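PDB 2FMY: carbon monoxide oxidation system transcription regulator CooA-1 from Carboxydothermus hydrogenoformans, which senses carbon monoxide through bound haem and probably responds by binding DNA and activating transcription of genes for carbon monoxide oxidation. Local coordinates for residues 10-15 and 48-53; 53-58 and 87-92; 138-143 and 185-190; 163-168 and 202-207. All blocks are in the same frame, centred on the assembly; numbering follows the deposited sequence.

Contact 1 (10-15 and 48-53); sequences NLLEVL and VFLVKS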
# COMPACT_ATOMS: atom_id res chain seq x y z
N ASN A 10 -23.54 1.23 4.94
CA ASN A 10 -22.78 2.45 4.71
C ASN A 10 -22.52 3.18 6.01
O ASN A 10 -23.39 3.25 6.89
CB ASN A 10 -23.48 3.35 3.69
CG ASN A 10 -22.56 4.41 3.12
OD1 ASN A 10 -22.21 5.38 3.81
ND2 ASN A 10 -22.15 4.23 1.86
N LEU A 11 -21.31 3.71 6.13
CA LEU A 11 -20.90 4.46 7.30
C LEU A 11 -21.82 5.66 7.57
O LEU A 11 -22.10 5.99 8.72
CB LEU A 11 -19.42 4.87 7.18
CG LEU A 11 -18.73 5.62 8.32
CD1 LEU A 11 -19.00 4.97 9.69
CD2 LEU A 11 -17.22 5.73 8.05
N LEU A 12 -22.32 6.29 6.50
CA LEU A 12 -23.25 7.41 6.64
C LEU A 12 -24.57 6.99 7.29
O LEU A 12 -25.17 7.76 8.06
CB LEU A 12 -23.51 8.10 5.29
CG LEU A 12 -22.30 8.76 4.59
CD1 LEU A 12 -22.70 9.26 3.20
CD2 LEU A 12 -21.73 9.90 5.41
N GLU A 13 -25.01 5.77 6.99
CA GLU A 13 -26.20 5.20 7.61
C GLU A 13 -25.97 4.95 9.10
O GLU A 13 -26.76 5.40 9.94
CB GLU A 13 -26.60 3.90 6.90
CG GLU A 13 -27.88 3.28 7.39
CD GLU A 13 -28.35 2.16 6.48
OE1 GLU A 13 -27.94 2.14 5.30
OE2 GLU A 13 -29.13 1.30 6.95
N VAL A 14 -24.89 4.25 9.42
CA VAL A 14 -24.49 3.97 10.80
C VAL A 14 -24.35 5.23 11.65
O VAL A 14 -24.72 5.24 12.82
CB VAL A 14 -23.19 3.14 10.83
CG1 VAL A 14 -22.80 2.80 12.27
CG2 VAL A 14 -23.37 1.84 10.03
N LEU A 15 -23.83 6.30 11.05
CA LEU A 15 -23.69 7.59 11.73
C LEU A 15 -25.02 8.22 12.15
O LEU A 15 -25.04 9.13 12.98
CB LEU A 15 -22.91 8.57 10.86
CG LEU A 15 -21.40 8.60 11.07
CD1 LEU A 15 -20.74 9.30 9.91
CD2 LEU A 15 -21.05 9.30 12.40
N VAL A 48 -8.93 14.20 9.44
CA VAL A 48 -9.60 13.02 8.93
C VAL A 48 -10.93 13.48 8.36
O VAL A 48 -11.61 14.32 8.95
CB VAL A 48 -9.75 11.91 10.00
CG1 VAL A 48 -10.61 10.74 9.48
CG2 VAL A 48 -8.36 11.41 10.42
N PHE A 49 -11.28 12.96 7.19
CA PHE A 49 -12.52 13.35 6.53
C PHE A 49 -13.32 12.18 6.01
O PHE A 49 -12.80 11.08 5.81
CB PHE A 49 -12.26 14.40 5.43
CG PHE A 49 -11.56 13.86 4.19
CD1 PHE A 49 -12.30 13.35 3.13
CD2 PHE A 49 -10.18 13.94 4.06
CE1 PHE A 49 -11.67 12.88 1.97
CE2 PHE A 49 -9.53 13.50 2.90
CZ PHE A 49 -10.27 12.96 1.86
N LEU A 50 -14.61 12.43 5.84
CA LEU A 50 -15.57 11.46 5.33
C LEU A 50 -16.24 12.13 4.13
O LEU A 50 -16.62 13.30 4.22
CB LEU A 50 -16.60 11.17 6.43
CG LEU A 50 -17.84 10.29 6.22
CD1 LEU A 50 -17.47 8.88 5.82
CD2 LEU A 50 -18.63 10.26 7.52
N VAL A 51 -16.33 11.40 3.02
CA VAL A 51 -17.06 11.89 1.85
C VAL A 51 -18.54 11.75 2.18
O VAL A 51 -19.02 10.63 2.42
CB VAL A 51 -16.74 11.11 0.56
CG1 VAL A 51 -17.59 11.62 -0.62
CG2 VAL A 51 -15.24 11.17 0.24
N LYS A 52 -19.24 12.87 2.22
CA LYS A 52 -20.69 12.85 2.45
C LYS A 52 -21.39 12.63 1.13
O LYS A 52 -22.34 11.87 1.05
CB LYS A 52 -21.18 14.16 3.10
CG LYS A 52 -22.65 14.11 3.56
CD LYS A 52 -23.08 15.40 4.23
CE LYS A 52 -24.60 15.58 4.13
NZ LYS A 52 -25.07 16.78 4.87
N SER A 53 -20.91 13.33 0.10
CA SER A 53 -21.44 13.18 -1.24
C SER A 53 -20.38 13.54 -2.27
O SER A 53 -19.50 14.36 -2.02
CB SER A 53 -22.69 14.05 -1.42
OG SER A 53 -22.36 15.42 -1.29

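Contact 2 (53-58 and 87-92); sequences SGRVRV and QAMEDT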
# COMPACT_ATOMS: atom_id res chain seq x y z
N SER A 53 -20.91 13.33 0.10
CA SER A 53 -21.44 13.18 -1.24
C SER A 53 -20.38 13.54 -2.27
O SER A 53 -19.50 14.36 -2.02
CB SER A 53 -22.69 14.05 -1.42
OG SER A 53 -22.36 15.42 -1.29
N GLY A 54 -20.49 12.94 -3.45
CA GLY A 54 -19.54 13.17 -4.51
C GLY A 54 -18.56 12.03 -4.59
O GLY A 54 -18.81 10.94 -4.08
N ARG A 55 -17.44 12.29 -5.25
CA ARG A 55 -16.40 11.30 -5.45
C ARG A 55 -15.06 12.02 -5.47
O ARG A 55 -14.93 13.10 -6.06
CB ARG A 55 -16.60 10.51 -6.76
CG ARG A 55 -17.70 9.43 -6.69
CD ARG A 55 -18.02 8.77 -8.06
NE ARG A 55 -16.83 8.19 -8.69
CZ ARG A 55 -16.83 7.11 -9.48
NH1 ARG A 55 -17.96 6.46 -9.72
NH2 ARG A 55 -15.69 6.67 -10.01
N VAL A 56 -14.08 11.41 -4.83
CA VAL A 56 -12.79 12.04 -4.61
C VAL A 56 -11.69 11.10 -5.07
O VAL A 56 -11.66 9.92 -4.71
CB VAL A 56 -12.62 12.42 -3.10
CG1 VAL A 56 -11.18 12.72 -2.75
CG2 VAL A 56 -13.51 13.61 -2.74
N ARG A 57 -10.79 11.63 -5.89
CA ARG A 57 -9.66 10.86 -6.39
C ARG A 57 -8.43 11.08 -5.51
O ARG A 57 -8.03 12.22 -5.24
CB ARG A 57 -9.35 11.26 -7.84
CG ARG A 57 -8.26 10.39 -8.47
CD ARG A 57 -8.18 10.57 -9.96
NE ARG A 57 -7.65 11.88 -10.34
CZ ARG A 57 -6.42 12.10 -10.81
NH1 ARG A 57 -5.57 11.09 -10.97
NH2 ARG A 57 -6.06 13.34 -11.13
N VAL A 58 -7.86 9.97 -5.05
CA VAL A 58 -6.58 9.97 -4.35
C VAL A 58 -5.52 9.51 -5.35
O VAL A 58 -5.65 8.44 -5.96
CB VAL A 58 -6.60 9.04 -3.11
CG1 VAL A 58 -5.27 9.09 -2.35
CG2 VAL A 58 -7.78 9.41 -2.16
N GLN A 87 -8.35 15.12 -5.02
CA GLN A 87 -9.11 15.98 -5.93
C GLN A 87 -10.57 15.54 -6.01
O GLN A 87 -10.86 14.34 -6.01
CB GLN A 87 -8.48 15.94 -7.33
CG GLN A 87 -9.15 16.82 -8.38
CD GLN A 87 -8.50 16.68 -9.75
OE1 GLN A 87 -8.17 15.58 -10.18
NE2 GLN A 87 -8.33 17.80 -10.44
N ALA A 88 -11.48 16.52 -6.09
CA ALA A 88 -12.91 16.26 -6.28
C ALA A 88 -13.18 15.92 -7.74
O ALA A 88 -12.87 16.72 -8.64
CB ALA A 88 -13.74 17.46 -5.84
N MET A 89 -13.74 14.75 -7.99
CA MET A 89 -14.05 14.33 -9.36
C MET A 89 -15.36 14.90 -9.83
O MET A 89 -15.68 14.89 -11.03
CB MET A 89 -14.07 12.81 -9.47
CG MET A 89 -12.69 12.20 -9.60
SD MET A 89 -12.75 10.45 -9.17
CE MET A 89 -13.53 9.80 -10.66
N GLU A 90 -16.13 15.40 -8.87
CA GLU A 90 -17.41 16.05 -9.10
C GLU A 90 -17.70 16.93 -7.88
O GLU A 90 -16.94 16.88 -6.91
CB GLU A 90 -18.51 15.01 -9.29
CG GLU A 90 -18.61 13.98 -8.17
CD GLU A 90 -19.54 12.85 -8.53
OE1 GLU A 90 -20.60 12.71 -7.86
OE2 GLU A 90 -19.24 12.12 -9.49
N ASP A 91 -18.77 17.72 -7.92
CA ASP A 91 -19.15 18.54 -6.77
C ASP A 91 -19.25 17.64 -5.53
O ASP A 91 -20.02 16.68 -5.52
CB ASP A 91 -20.46 19.29 -7.02
CG ASP A 91 -20.33 20.38 -8.09
OD1 ASP A 91 -19.20 20.66 -8.56
OD2 ASP A 91 -21.38 20.96 -8.48
N THR A 92 -18.46 17.94 -4.51
CA THR A 92 -18.26 17.05 -3.37
C THR A 92 -18.51 17.80 -2.07
O THR A 92 -18.22 18.99 -1.96
CB THR A 92 -16.83 16.47 -3.39
OG1 THR A 92 -16.64 15.73 -4.60
CG2 THR A 92 -16.55 15.55 -2.21
O HOH W 1 -22.17 16.81 -3.89

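Contact 3 (138-143 and 185-190); sequences DARLRL and SVLLND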
# COMPACT_ATOMS: atom_id res chain seq x y z
N ASP A 138 7.94 -2.27 -19.92
CA ASP A 138 8.08 -2.69 -21.32
C ASP A 138 7.31 -3.97 -21.61
O ASP A 138 6.50 -4.02 -22.54
CB ASP A 138 9.56 -2.88 -21.68
CG ASP A 138 10.34 -1.58 -21.70
OD1 ASP A 138 11.58 -1.63 -21.84
OD2 ASP A 138 9.72 -0.49 -21.58
N ALA A 139 7.56 -5.00 -20.80
CA ALA A 139 6.89 -6.29 -20.92
C ALA A 139 5.37 -6.18 -20.80
O ALA A 139 4.63 -6.87 -21.51
CB ALA A 139 7.45 -7.26 -19.88
N ARG A 140 4.91 -5.31 -19.91
CA ARG A 140 3.47 -5.07 -19.73
C ARG A 140 2.83 -4.52 -21.01
O ARG A 140 1.78 -5.02 -21.44
CB ARG A 140 3.26 -4.09 -18.58
CG ARG A 140 1.84 -3.98 -18.07
CD ARG A 140 1.69 -2.62 -17.40
NE ARG A 140 0.71 -2.62 -16.34
CZ ARG A 140 0.40 -1.56 -15.60
NH1 ARG A 140 0.96 -0.38 -15.82
NH2 ARG A 140 -0.51 -1.68 -14.65
N LEU A 141 3.45 -3.50 -21.59
CA LEU A 141 2.97 -2.92 -22.84
C LEU A 141 2.93 -3.95 -23.99
O LEU A 141 1.95 -4.01 -24.75
CB LEU A 141 3.81 -1.70 -23.23
CG LEU A 141 3.15 -0.56 -24.01
CD1 LEU A 141 4.09 0.63 -24.12
CD2 LEU A 141 2.68 -1.00 -25.41
N ARG A 142 3.98 -4.75 -24.11
CA ARG A 142 4.09 -5.75 -25.17
C ARG A 142 3.08 -6.88 -24.98
O ARG A 142 2.52 -7.38 -25.96
CB ARG A 142 5.52 -6.30 -25.29
CG ARG A 142 6.56 -5.26 -25.74
CD ARG A 142 7.90 -5.88 -26.15
NE ARG A 142 8.45 -6.75 -25.11
CZ ARG A 142 9.41 -6.40 -24.26
NH1 ARG A 142 9.96 -5.20 -24.32
NH2 ARG A 142 9.81 -7.28 -23.35
N LEU A 143 2.83 -7.28 -23.73
CA LEU A 143 1.80 -8.27 -23.42
C LEU A 143 0.40 -7.76 -23.75
O LEU A 143 -0.39 -8.47 -24.38
CB LEU A 143 1.87 -8.72 -21.95
CG LEU A 143 0.83 -9.73 -21.47
CD1 LEU A 143 0.92 -11.07 -22.26
CD2 LEU A 143 0.99 -9.96 -19.98
N SER A 185 3.16 -14.49 -16.19
CA SER A 185 2.17 -14.89 -15.19
C SER A 185 1.80 -13.77 -14.21
O SER A 185 0.62 -13.55 -13.94
CB SER A 185 2.62 -16.13 -14.42
OG SER A 185 1.57 -16.57 -13.57
N VAL A 186 2.80 -13.05 -13.71
CA VAL A 186 2.58 -11.94 -12.77
C VAL A 186 1.69 -10.87 -13.41
O VAL A 186 0.72 -10.40 -12.81
CB VAL A 186 3.93 -11.33 -12.28
CG1 VAL A 186 3.74 -9.90 -11.76
CG2 VAL A 186 4.56 -12.21 -11.21
N LEU A 187 2.01 -10.51 -14.65
CA LEU A 187 1.26 -9.49 -15.38
C LEU A 187 -0.12 -9.98 -15.78
O LEU A 187 -1.07 -9.20 -15.77
CB LEU A 187 2.04 -9.00 -16.59
CG LEU A 187 3.29 -8.16 -16.32
CD1 LEU A 187 4.02 -7.95 -17.63
CD2 LEU A 187 2.94 -6.82 -15.67
N LEU A 188 -0.25 -11.26 -16.10
CA LEU A 188 -1.58 -11.81 -16.38
C LEU A 188 -2.44 -11.82 -15.12
O LEU A 188 -3.62 -11.46 -15.17
CB LEU A 188 -1.49 -13.21 -16.99
CG LEU A 188 -1.02 -13.29 -18.45
CD1 LEU A 188 -0.86 -14.73 -18.84
CD2 LEU A 188 -2.01 -12.59 -19.38
N ASN A 189 -1.85 -12.21 -14.00
CA ASN A 189 -2.58 -12.15 -12.71
C ASN A 189 -2.98 -10.73 -12.30
O ASN A 189 -4.06 -10.54 -11.74
CB ASN A 189 -1.79 -12.84 -11.59
CG ASN A 189 -1.80 -14.37 -11.71
OD1 ASN A 189 -2.66 -14.96 -12.40
ND2 ASN A 189 -0.86 -15.01 -11.03
N ASP A 190 -2.14 -9.74 -12.60
CA ASP A 190 -2.46 -8.34 -12.33
C ASP A 190 -3.64 -7.86 -13.18
O ASP A 190 -4.50 -7.14 -12.68
CB ASP A 190 -1.25 -7.43 -12.53
CG ASP A 190 -0.32 -7.38 -11.31
OD1 ASP A 190 -0.56 -8.08 -10.31
OD2 ASP A 190 0.67 -6.63 -11.35

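Contact 4 (163-168 and 202-207); sequences KLELGL and QRTLLL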
# COMPACT_ATOMS: atom_id res chain seq x y z
N LYS A 163 -13.81 -14.58 -25.36
CA LYS A 163 -12.90 -15.68 -25.16
C LYS A 163 -11.74 -15.58 -26.16
O LYS A 163 -11.94 -15.44 -27.36
CB LYS A 163 -13.62 -17.02 -25.28
CG LYS A 163 -12.71 -18.21 -24.98
CD LYS A 163 -13.46 -19.52 -24.97
CE LYS A 163 -13.80 -19.98 -26.37
NZ LYS A 163 -12.61 -20.39 -27.18
N LEU A 164 -10.52 -15.66 -25.62
CA LEU A 164 -9.31 -15.61 -26.42
C LEU A 164 -8.64 -16.95 -26.42
O LEU A 164 -8.57 -17.62 -25.39
CB LEU A 164 -8.32 -14.59 -25.84
CG LEU A 164 -8.32 -13.17 -26.39
CD1 LEU A 164 -9.69 -12.49 -26.28
CD2 LEU A 164 -7.24 -12.36 -25.66
N GLU A 165 -8.12 -17.33 -27.59
CA GLU A 165 -7.22 -18.47 -27.70
C GLU A 165 -5.86 -17.96 -28.11
O GLU A 165 -5.69 -17.45 -29.22
CB GLU A 165 -7.73 -19.51 -28.70
CG GLU A 165 -9.01 -20.23 -28.29
CD GLU A 165 -8.88 -21.05 -27.00
OE1 GLU A 165 -9.93 -21.34 -26.39
OE2 GLU A 165 -7.75 -21.41 -26.61
N LEU A 166 -4.90 -18.11 -27.21
CA LEU A 166 -3.56 -17.57 -27.42
C LEU A 166 -2.70 -18.45 -28.32
O LEU A 166 -1.79 -17.95 -29.00
CB LEU A 166 -2.86 -17.32 -26.09
CG LEU A 166 -3.58 -16.38 -25.12
CD1 LEU A 166 -2.77 -16.24 -23.86
CD2 LEU A 166 -3.84 -15.01 -25.76
N GLY A 167 -2.99 -19.75 -28.31
CA GLY A 167 -2.24 -20.73 -29.11
C GLY A 167 -0.88 -21.04 -28.53
O GLY A 167 -0.15 -21.89 -29.05
N LEU A 168 -0.53 -20.35 -27.44
CA LEU A 168 0.77 -20.47 -26.80
C LEU A 168 0.58 -20.59 -25.29
O LEU A 168 -0.36 -20.01 -24.74
CB LEU A 168 1.65 -19.24 -27.12
CG LEU A 168 1.98 -18.96 -28.60
CD1 LEU A 168 2.73 -17.64 -28.76
CD2 LEU A 168 2.77 -20.10 -29.23
N GLN A 202 -3.30 -21.91 -19.37
CA GLN A 202 -2.14 -21.19 -19.92
C GLN A 202 -2.38 -20.61 -21.32
O GLN A 202 -1.68 -19.68 -21.73
CB GLN A 202 -0.90 -22.08 -19.93
CG GLN A 202 -0.40 -22.44 -18.54
CD GLN A 202 1.01 -22.96 -18.56
OE1 GLN A 202 1.91 -22.34 -19.12
NE2 GLN A 202 1.23 -24.11 -17.93
N ARG A 203 -3.39 -21.14 -22.01
CA ARG A 203 -3.62 -20.84 -23.43
C ARG A 203 -4.93 -20.11 -23.72
O ARG A 203 -5.12 -19.60 -24.82
CB ARG A 203 -3.61 -22.14 -24.24
CG ARG A 203 -2.26 -22.82 -24.31
CD ARG A 203 -2.28 -23.93 -25.35
NE ARG A 203 -0.93 -24.43 -25.63
CZ ARG A 203 -0.24 -25.22 -24.80
NH1 ARG A 203 -0.77 -25.57 -23.64
NH2 ARG A 203 0.98 -25.63 -25.13
N THR A 204 -5.83 -20.08 -22.74
CA THR A 204 -7.18 -19.57 -22.94
C THR A 204 -7.50 -18.51 -21.91
O THR A 204 -7.31 -18.72 -20.72
CB THR A 204 -8.22 -20.72 -22.88
OG1 THR A 204 -7.85 -21.74 -23.81
CG2 THR A 204 -9.62 -20.22 -23.23
N LEU A 205 -7.96 -17.36 -22.38
CA LEU A 205 -8.33 -16.27 -21.49
C LEU A 205 -9.75 -15.87 -21.77
O LEU A 205 -10.21 -15.97 -22.90
CB LEU A 205 -7.44 -15.04 -21.71
CG LEU A 205 -5.90 -15.16 -21.68
CD1 LEU A 205 -5.26 -13.76 -21.86
CD2 LEU A 205 -5.40 -15.85 -20.40
N LEU A 206 -10.44 -15.40 -20.73
CA LEU A 206 -11.72 -14.71 -20.88
C LEU A 206 -11.47 -13.23 -20.63
O LEU A 206 -11.07 -12.86 -19.54
CB LEU A 206 -12.75 -15.25 -19.88
CG LEU A 206 -13.03 -16.76 -19.97
CD1 LEU A 206 -13.92 -17.23 -18.82
CD2 LEU A 206 -13.63 -17.14 -21.34
N LEU A 207 -11.69 -12.41 -21.64
CA LEU A 207 -11.50 -10.96 -21.54
C LEU A 207 -12.76 -10.25 -21.13
O LEU A 207 -13.74 -10.24 -21.88
CB LEU A 207 -11.02 -10.38 -22.88
CG LEU A 207 -9.57 -9.95 -22.96
CD1 LEU A 207 -8.66 -11.15 -22.66
CD2 LEU A 207 -9.28 -9.32 -24.33
O HOH W 2 -5.15 -21.28 -27.46

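Contact 1 (10-15 and 48-53)
Leu50, on the strand 48-53, sends its side chain toward segment 10-15 and meets three of its leucines, each in a different attitude. With CG anti to the backbone N (chi1 175°), the isobutyl group of Leu50 stands out from its strand, and its two methyls divide the partners. CD1 takes Leu11, whose CD2 comes within 3.9 Å of it as the two chains cross at a slant. CD2 takes the other two. Leu12 runs past Leu50 in the opposite direction, so that Leu12 CD2 rests beside Leu50 CD2 at 3.8 Å, whereas Leu15 and Leu50 reach toward each other tip to tip. There Leu15 CD1 and Leu50 CD2 stand only 3.3 Å apart, closer than two methyl groups normally pack.

The strand belongs to the antiparallel beta-roll of the cyclic nucleotide-binding fold, which here carries haem: Val48 touches haem, and the side chain of Leu50 is about 9 Å from a bound haem. Ile77, itself in the haem pocket, touches both Leu11 and Leu50, while Phe112 of helix 111-135 packs on Leu11 and Leu15.

Near the end of the strand, Leu12 turns its other methyl to the backbone, with CD1 at 3.4 Å from Lys52 O. Thr93 stands opposite Lys52 and Ser53 together, a classic beta bulge. The helix is started by Asn10, an N-cap whose OD1 receives Leu12 N at 2.8 Å on an in-plane lone pair.

Contact 2 (53-58 and 87-92)
Backbone hydrogen bonds join Arg57 and Gln87 in both directions: Arg57 N gives to Gln87 O at 2.7 Å, and Gln87 N returns a bond to Arg57 O. One step on, Val56 and Ala88 form a non-hydrogen-bonded pair, after which Met89 N donates to Arg55 O at 2.8 Å.

Among the polar side chains, Arg57 and Gln87 lie side by side and point the same way. Gln87 OE1 sits at the edge of the guanidinium, in its plane, and receives Arg57 NH2 at 3.2 Å, although the amide is turned 45° from that plane. Glu66 forms a salt bridge with the same NH2, and Gln87 NE2 donates to Lys35 O. Water 1 links Ser53 OG to Asp91 O.

Van der Waals contacts make up the rest. Met89 SD lies 3.7 Å from Arg57 CB, and Val56 CG2 meets Thr92 CG2 at 3.6 Å with the side chains at about a right angle. Glu90, its CG wedged between backbone N and carbonyl carbon (chi1 54°), lays OE1 over Gly54 CA at 3.5 Å. With an alanine here the carboxylate is gone, and Gly54 and the aliphatic part of Arg55 would probably be less covered, the Arg55 guanidinium losing a nearby opposite charge. Gly54 itself has no room for a CB beside Thr92 OG1. This is an antiparallel strand pair running out into a turn, within the beta-roll of the cyclic nucleotide-binding fold.

Contact 3 (138-143 and 185-190)
Leu187 projects from helix 185-190 onto helix 138-143, joining two helices of the Crp-like helix-turn-helix domain. In this class of domain the second helix of the motif is the one that typically enters the DNA major groove; helix 181-193, following helix 170-177, occupies that place here. The segment axes pass 10.5 Å apart at a crossing angle of -65°, and no hydrogen bond joins the two segments.

Leu187 holds CG beside its own backbone N and anti to the carbonyl carbon (chi1 -70°), which carries both methyls across to the partner helix. They fork over one residue. CD1 lies against the backbone at Arg140, 3.6 Å from Arg140 N, and also approaches the methyl of Ala139. CD2 goes to the aliphatic start of the Arg140 side chain, at 3.9 Å from Arg140 CG, the two chains meeting at about a right angle. Arg140 is extended from CG to NE, and its guanidinium makes no close contact with Leu187.

Leu143 has the other common leucine shape, with CG beside the carbonyl carbon (chi1 179°). It slides past Leu187 in the opposite direction and uses a single methyl, CD2, against both neighbours on the facing helix. Phe136 adds to the packing on Leu187, and Phe191 does so on Leu143. Farther along, Asp190 makes a salt bridge to Arg83 of the second subunit and a hydrogen bond to Asn132. Leu143 CD2 rests 3.7 Å from Leu187 CB and, on meeting Leu188 at about a right angle, 4.0 Å from Leu188 CD2.

Contact 4 (163-168 and 202-207)
Leu164 and Leu207 make the tightest apolar meeting between these strands, the methyl CD2 of Leu164 lying 3.5 Å from Leu207 CD1 as the two side chains cross at a slant. Next to them, Leu166 CD1 comes to 4.0 Å from Leu205 CG, here with the chains at about a right angle. Helix 137-154 lies over this layer: Leu147 touches Leu166 and Leu205, and Ala151 touches Leu164.

Around the core runs the antiparallel backbone ladder. Leu164 and Leu205 are a hydrogen-bonded pair; Leu164 N reaches Leu205 O at 2.8 Å, and Leu205 N answers to Leu164 O. Beyond the regular strand, Leu166 N still donates to Arg203 O. These are the central strands of the small antiparallel sheet of this winged helix-turn-helix domain, 204-207 belonging to the wing hairpin.

The opposite face bears Lys163, Glu165, Thr204 and Leu206. Glu165 bends at chi2 (-62°), bringing its carboxylate back over Thr204. Thr204 OG1 donates to Glu165 OE2 at 2.8 Å, on the syn side but out of the carboxylate plane, and Lys163 NZ forms a salt bridge with Glu165 OE1 at 3.0 Å. Water 2 gives one proton to Glu165 OE2 and one to Arg203 O, and accepts from Gly167 N. Without the carboxylate of Glu165, as in an alanine here, Lys163 would probably lose its nearby counter-charge and Thr204 OG1 its acceptor, while the water would lose one of its holds. With both oxygens engaged, the carboxylate is probably held against turning and ties the polar face together across strand and turn.

In the fold
From the N terminus, contact 1 comes first, where strand 47-53 of the haem-bearing domain returns to the helix at 11-14, closing the first loop. Contact 2 begins at Ser53, where contact 1 ends, and closes the excursion from strand 55-61 through 66-73 and 77-79 to 85-88; the two touch through Val51 and Val56, joining the two sheets of the beta-roll. The chain then follows the long helix 111-135 to the other side of the molecule. There contacts 3 and 4 cross, their segments alternating, and touch through Leu188 and Leu205, so helix 181-193 packs against strand 204-207. Centres of contacts 2 and 3 are about 31 Å apart.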